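Local coordinates for beta-ketoacyl-[acyl-carrier-protein] synthase FabY (Pseudomonas aeruginosa, PDB 4CW4), which catalyses the condensation of acetyl-CoA with malonyl-ACP to give the acetoacetyl-ACP primer that starts fatty acid synthesis, at residues A330-E341 with R350-F361. Sequence-based numbering, arbitrary orientation.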
loop_
_atom_site.group_PDB
_atom_site.type_symbol
_atom_site.label_atom_id
_atom_site.label_comp_id
_atom_site.label_asym_id
_atom_site.label_seq_id
_atom_site.Cartn_x
_atom_site.Cartn_y
_atom_site.Cartn_z
ATOM N N ALA A 330 20.021 -6.537 -7.770
ATOM C CA ALA A 330 18.827 -6.760 -8.598
ATOM C C ALA A 330 18.872 -6.129 -9.973
ATOM O O ALA A 330 18.127 -6.559 -10.860
ATOM C CB ALA A 330 17.594 -6.266 -7.862
ATOM N N LEU A 331 19.687 -5.084 -10.152
ATOM C CA LEU A 331 19.665 -4.294 -11.390
ATOM C C LEU A 331 20.809 -4.629 -12.318
ATOM O O LEU A 331 21.874 -5.039 -11.872
ATOM C CB LEU A 331 19.733 -2.800 -11.094
ATOM C CG LEU A 331 18.653 -2.242 -10.155
ATOM C CD1 LEU A 331 18.850 -0.743 -10.000
ATOM C CD2 LEU A 331 17.240 -2.574 -10.649
ATOM N N ALA A 332 20.576 -4.429 -13.615
ATOM C CA ALA A 332 21.640 -4.528 -14.611
ATOM C C ALA A 332 22.585 -3.343 -14.460
ATOM O O ALA A 332 22.183 -2.199 -14.639
ATOM C CB ALA A 332 21.051 -4.524 -15.999
ATOM N N THR A 333 23.847 -3.626 -14.159
ATOM C CA THR A 333 24.856 -2.574 -14.040
ATOM C C THR A 333 25.642 -2.428 -15.342
ATOM O O THR A 333 25.616 -3.305 -16.201
ATOM C CB THR A 333 25.865 -2.921 -12.950
ATOM O OG1 THR A 333 26.631 -4.053 -13.363
ATOM C CG2 THR A 333 25.168 -3.214 -11.617
ATOM N N GLU A 334 26.338 -1.310 -15.495
ATOM C CA GLU A 334 27.231 -1.164 -16.633
ATOM C C GLU A 334 28.250 -2.309 -16.683
ATOM O O GLU A 334 28.481 -2.896 -17.736
ATOM C CB GLU A 334 27.938 0.187 -16.589
ATOM C CG GLU A 334 28.944 0.410 -17.710
ATOM C CD GLU A 334 29.442 1.837 -17.730
ATOM O OE1 GLU A 334 30.022 2.282 -16.709
ATOM O OE2 GLU A 334 29.257 2.513 -18.766
ATOM N N GLU A 335 28.851 -2.658 -15.554
ATOM C CA GLU A 335 29.813 -3.747 -15.570
ATOM C C GLU A 335 29.176 -5.078 -15.967
ATOM O O GLU A 335 29.788 -5.870 -16.683
ATOM C CB GLU A 335 30.520 -3.874 -14.224
ATOM C CG GLU A 335 31.571 -2.805 -13.989
ATOM C CD GLU A 335 32.666 -2.769 -15.067
ATOM O OE1 GLU A 335 33.085 -3.828 -15.585
ATOM O OE2 GLU A 335 33.099 -1.660 -15.403
ATOM N N GLY A 336 27.944 -5.316 -15.522
ATOM C CA GLY A 336 27.242 -6.534 -15.888
ATOM C C GLY A 336 27.042 -6.621 -17.388
ATOM O O GLY A 336 27.275 -7.656 -18.005
ATOM N N LEU A 337 26.621 -5.517 -17.993
ATOM C CA LEU A 337 26.405 -5.494 -19.424
ATOM C C LEU A 337 27.712 -5.600 -20.205
ATOM O O LEU A 337 27.746 -6.175 -21.294
ATOM C CB LEU A 337 25.627 -4.240 -19.823
ATOM C CG LEU A 337 24.198 -4.181 -19.269
ATOM C CD1 LEU A 337 23.624 -2.779 -19.401
ATOM C CD2 LEU A 337 23.298 -5.208 -19.984
ATOM N N ARG A 338 28.793 -5.048 -19.660
ATOM C CA ARG A 338 30.099 -5.174 -20.302
ATOM C C ARG A 338 30.497 -6.636 -20.432
ATOM O O ARG A 338 31.113 -7.033 -21.419
ATOM C CB ARG A 338 31.153 -4.411 -19.503
ATOM C CG ARG A 338 31.085 -2.914 -19.711
ATOM C CD ARG A 338 32.126 -2.191 -18.857
ATOM N NE ARG A 338 32.286 -0.793 -19.258
ATOM C CZ ARG A 338 32.868 0.143 -18.512
ATOM N NH1 ARG A 338 33.366 -0.162 -17.315
ATOM N NH2 ARG A 338 32.977 1.383 -18.969
ATOM N N LEU A 339 30.151 -7.434 -19.434
ATOM C CA LEU A 339 30.474 -8.858 -19.454
ATOM C C LEU A 339 29.666 -9.572 -20.524
ATOM O O LEU A 339 30.198 -10.426 -21.228
ATOM C CB LEU A 339 30.206 -9.497 -18.091
ATOM C CG LEU A 339 31.220 -9.178 -16.994
ATOM C CD1 LEU A 339 30.784 -9.762 -15.666
ATOM C CD2 LEU A 339 32.600 -9.710 -17.351
ATOM N N ILE A 340 28.384 -9.227 -20.644
ATOM C CA ILE A 340 27.533 -9.846 -21.651
ATOM C C ILE A 340 27.987 -9.477 -23.063
ATOM O O ILE A 340 28.013 -10.329 -23.953
ATOM C CB ILE A 340 26.059 -9.466 -21.436
ATOM C CG1 ILE A 340 25.543 -10.160 -20.176
ATOM C CG2 ILE A 340 25.170 -9.889 -22.641
ATOM C CD1 ILE A 340 24.273 -9.603 -19.667
ATOM N N GLU A 341 28.365 -8.219 -23.258
ATOM C CA GLU A 341 28.741 -7.742 -24.583
ATOM C C GLU A 341 30.200 -8.016 -24.916
ATOM O O GLU A 341 30.577 -8.036 -26.085
ATOM C CB GLU A 341 28.475 -6.243 -24.700
ATOM C CG GLU A 341 27.000 -5.891 -24.741
ATOM C CD GLU A 341 26.763 -4.486 -25.237
ATOM O OE1 GLU A 341 27.307 -4.118 -26.293
ATOM O OE2 GLU A 341 26.047 -3.748 -24.565
ATOM N N ARG A 350 19.881 -1.964 -24.788
ATOM C CA ARG A 350 19.665 -3.406 -24.653
ATOM C C ARG A 350 19.925 -3.844 -23.209
ATOM O O ARG A 350 20.272 -4.997 -22.949
ATOM C CB ARG A 350 20.552 -4.170 -25.628
ATOM C CG ARG A 350 20.195 -3.882 -27.085
ATOM C CD ARG A 350 21.141 -4.559 -28.051
ATOM N NE ARG A 350 21.069 -6.009 -27.961
ATOM C CZ ARG A 350 21.868 -6.858 -28.588
ATOM N NH1 ARG A 350 22.835 -6.417 -29.378
ATOM N NH2 ARG A 350 21.707 -8.163 -28.402
ATOM N N ALA A 351 19.718 -2.941 -22.252
ATOM C CA ALA A 351 19.966 -3.306 -20.856
ATOM C C ALA A 351 19.016 -4.402 -20.376
ATOM O O ALA A 351 19.368 -5.193 -19.502
ATOM C CB ALA A 351 19.863 -2.104 -19.952
ATOM N N SER A 352 17.818 -4.421 -20.945
ATOM C CA SER A 352 16.772 -5.355 -20.544
ATOM C C SER A 352 16.597 -6.449 -21.599
ATOM O O SER A 352 16.112 -6.199 -22.711
ATOM C CB SER A 352 15.472 -4.608 -20.303
ATOM O OG SER A 352 14.519 -5.469 -19.703
ATOM N N ARG A 353 17.013 -7.656 -21.215
ATOM C CA ARG A 353 17.155 -8.814 -22.101
ATOM C C ARG A 353 16.418 -10.042 -21.542
ATOM O O ARG A 353 17.051 -11.028 -21.154
ATOM C CB ARG A 353 18.656 -9.143 -22.239
ATOM C CG ARG A 353 19.434 -8.122 -23.053
ATOM C CD ARG A 353 20.930 -8.165 -22.700
ATOM N NE ARG A 353 21.787 -7.292 -23.502
ATOM C CZ ARG A 353 22.500 -7.675 -24.560
ATOM N NH1 ARG A 353 22.438 -8.931 -25.006
ATOM N NH2 ARG A 353 23.279 -6.793 -25.181
ATOM N N PRO A 354 15.092 -9.946 -21.381
ATOM C CA PRO A 354 14.327 -11.091 -20.858
ATOM C C PRO A 354 14.640 -12.384 -21.617
ATOM O O PRO A 354 14.645 -12.380 -22.834
ATOM C CB PRO A 354 12.867 -10.672 -21.084
ATOM C CG PRO A 354 12.900 -9.182 -21.196
ATOM C CD PRO A 354 14.222 -8.867 -21.860
ATOM N N PHE A 355 14.908 -13.455 -20.878
ATOM C CA PHE A 355 15.156 -14.791 -21.423
ATOM C C PHE A 355 16.442 -14.943 -22.230
ATOM O O PHE A 355 16.714 -16.027 -22.719
ATOM C CB PHE A 355 13.932 -15.309 -22.185
ATOM C CG PHE A 355 12.717 -15.408 -21.305
ATOM C CD1 PHE A 355 12.637 -16.368 -20.311
ATOM C CD2 PHE A 355 11.700 -14.495 -21.428
ATOM C CE1 PHE A 355 11.556 -16.406 -19.456
ATOM C CE2 PHE A 355 10.603 -14.539 -20.595
ATOM C CZ PHE A 355 10.522 -15.505 -19.611
ATOM N N GLY A 356 17.246 -13.877 -22.316
ATOM C CA GLY A 356 18.552 -13.952 -22.926
ATOM C C GLY A 356 19.649 -13.992 -21.892
ATOM O O GLY A 356 19.369 -14.013 -20.705
ATOM N N GLU A 357 20.898 -14.029 -22.343
ATOM C CA GLU A 357 22.002 -13.675 -21.453
ATOM C C GLU A 357 21.645 -12.320 -20.827
ATOM O O GLU A 357 21.301 -11.369 -21.531
ATOM C CB GLU A 357 23.332 -13.610 -22.198
ATOM C CG GLU A 357 23.741 -14.923 -22.852
ATOM C CD GLU A 357 23.975 -16.032 -21.847
ATOM O OE1 GLU A 357 24.503 -15.743 -20.753
ATOM O OE2 GLU A 357 23.616 -17.194 -22.151
ATOM N N ASN A 358 21.684 -12.241 -19.504
ATOM C CA ASN A 358 21.202 -11.048 -18.822
ATOM C C ASN A 358 21.800 -10.925 -17.429
ATOM O O ASN A 358 22.557 -11.809 -16.993
ATOM C CB ASN A 358 19.653 -10.963 -18.836
ATOM C CG ASN A 358 18.971 -12.130 -18.145
ATOM O OD1 ASN A 358 19.531 -12.756 -17.243
ATOM N ND2 ASN A 358 17.711 -12.388 -18.523
ATOM N N CYS A 359 21.518 -9.809 -16.757
ATOM C CA CYS A 359 22.229 -9.506 -15.516
ATOM C C CYS A 359 21.494 -8.542 -14.589
ATOM O O CYS A 359 22.122 -7.803 -13.827
ATOM C CB CYS A 359 23.613 -8.958 -15.851
ATOM S SG CYS A 359 23.612 -7.453 -16.877
ATOM N N GLY A 360 20.164 -8.604 -14.591
ATOM C CA GLY A 360 19.365 -7.818 -13.660
ATOM C C GLY A 360 18.354 -6.952 -14.381
ATOM O O GLY A 360 18.476 -6.685 -15.586
ATOM N N PHE A 361 17.352 -6.496 -13.636
ATOM C CA PHE A 361 16.296 -5.717 -14.236
ATOM C C PHE A 361 16.692 -4.250 -14.401
ATOM O O PHE A 361 17.702 -3.787 -13.857
ATOM C CB PHE A 361 14.931 -5.946 -13.534
ATOM C CG PHE A 361 14.701 -5.214 -12.224
ATOM C CD1 PHE A 361 14.201 -3.927 -12.200
ATOM C CD2 PHE A 361 14.835 -5.880 -11.030
ATOM C CE1 PHE A 361 13.906 -3.286 -11.026
ATOM C CE2 PHE A 361 14.540 -5.234 -9.821
ATOM C CZ PHE A 361 14.078 -3.935 -9.839
HETATM O O HOH W 1 24.510 -6.429 -13.628
HETATM O O HOH W 2 23.684 -4.252 -23.742
#
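In the thiolase-like fold of this ketosynthase, the loop before helix 334-341 meets the loop before strand 366-374 in a single beta bridge, L331 with F361, beside the active site. F361 N donates to A330 O (2.9 Å), and A332 N returns a bond to F361 O (3.0 Å). G360 fits closely here: its CA lies 3.3 Å from A330 O, so the two backbones run close together at the bridge.

Next to the bridge, L331 lays CD2 over one face of the F361 ring, a CH-pi contact 3.5 Å from the centroid and 15° off the normal. CG of F361 sits between backbone N and carbonyl carbon (chi1 79°), which brings the ring back toward A330 and L331 although its CB leaves in the other direction. The ring also meets that of H477, predicted to be catalytic, and Y325 edge-to-face; the F361 side chain comes within about 4 Å of that of H477 and about 6 Å of that of C286, the inferred active-site cysteine, which places the bridge next to the catalytic residues.

Farther out, the helix packs on C359, whose SG touches I340 CD1 and L337 CD2 and rests 3.6 Å from G336 C, on the bare backbone of the glycine. T333 caps the helix by accepting from G336 N, and water 1 joins T333 N to C359 O. I340 CG2 lies over one face of the R353 guanidinium, offset toward its rim. E341 and R353 stop short of a salt bridge; instead water 2, at the guanidinium edge and in its plane, accepts from R353 NH2 and donates to E341 OE2 (2.6 Å), an oxygen that also takes a hydrogen bond from D347 N.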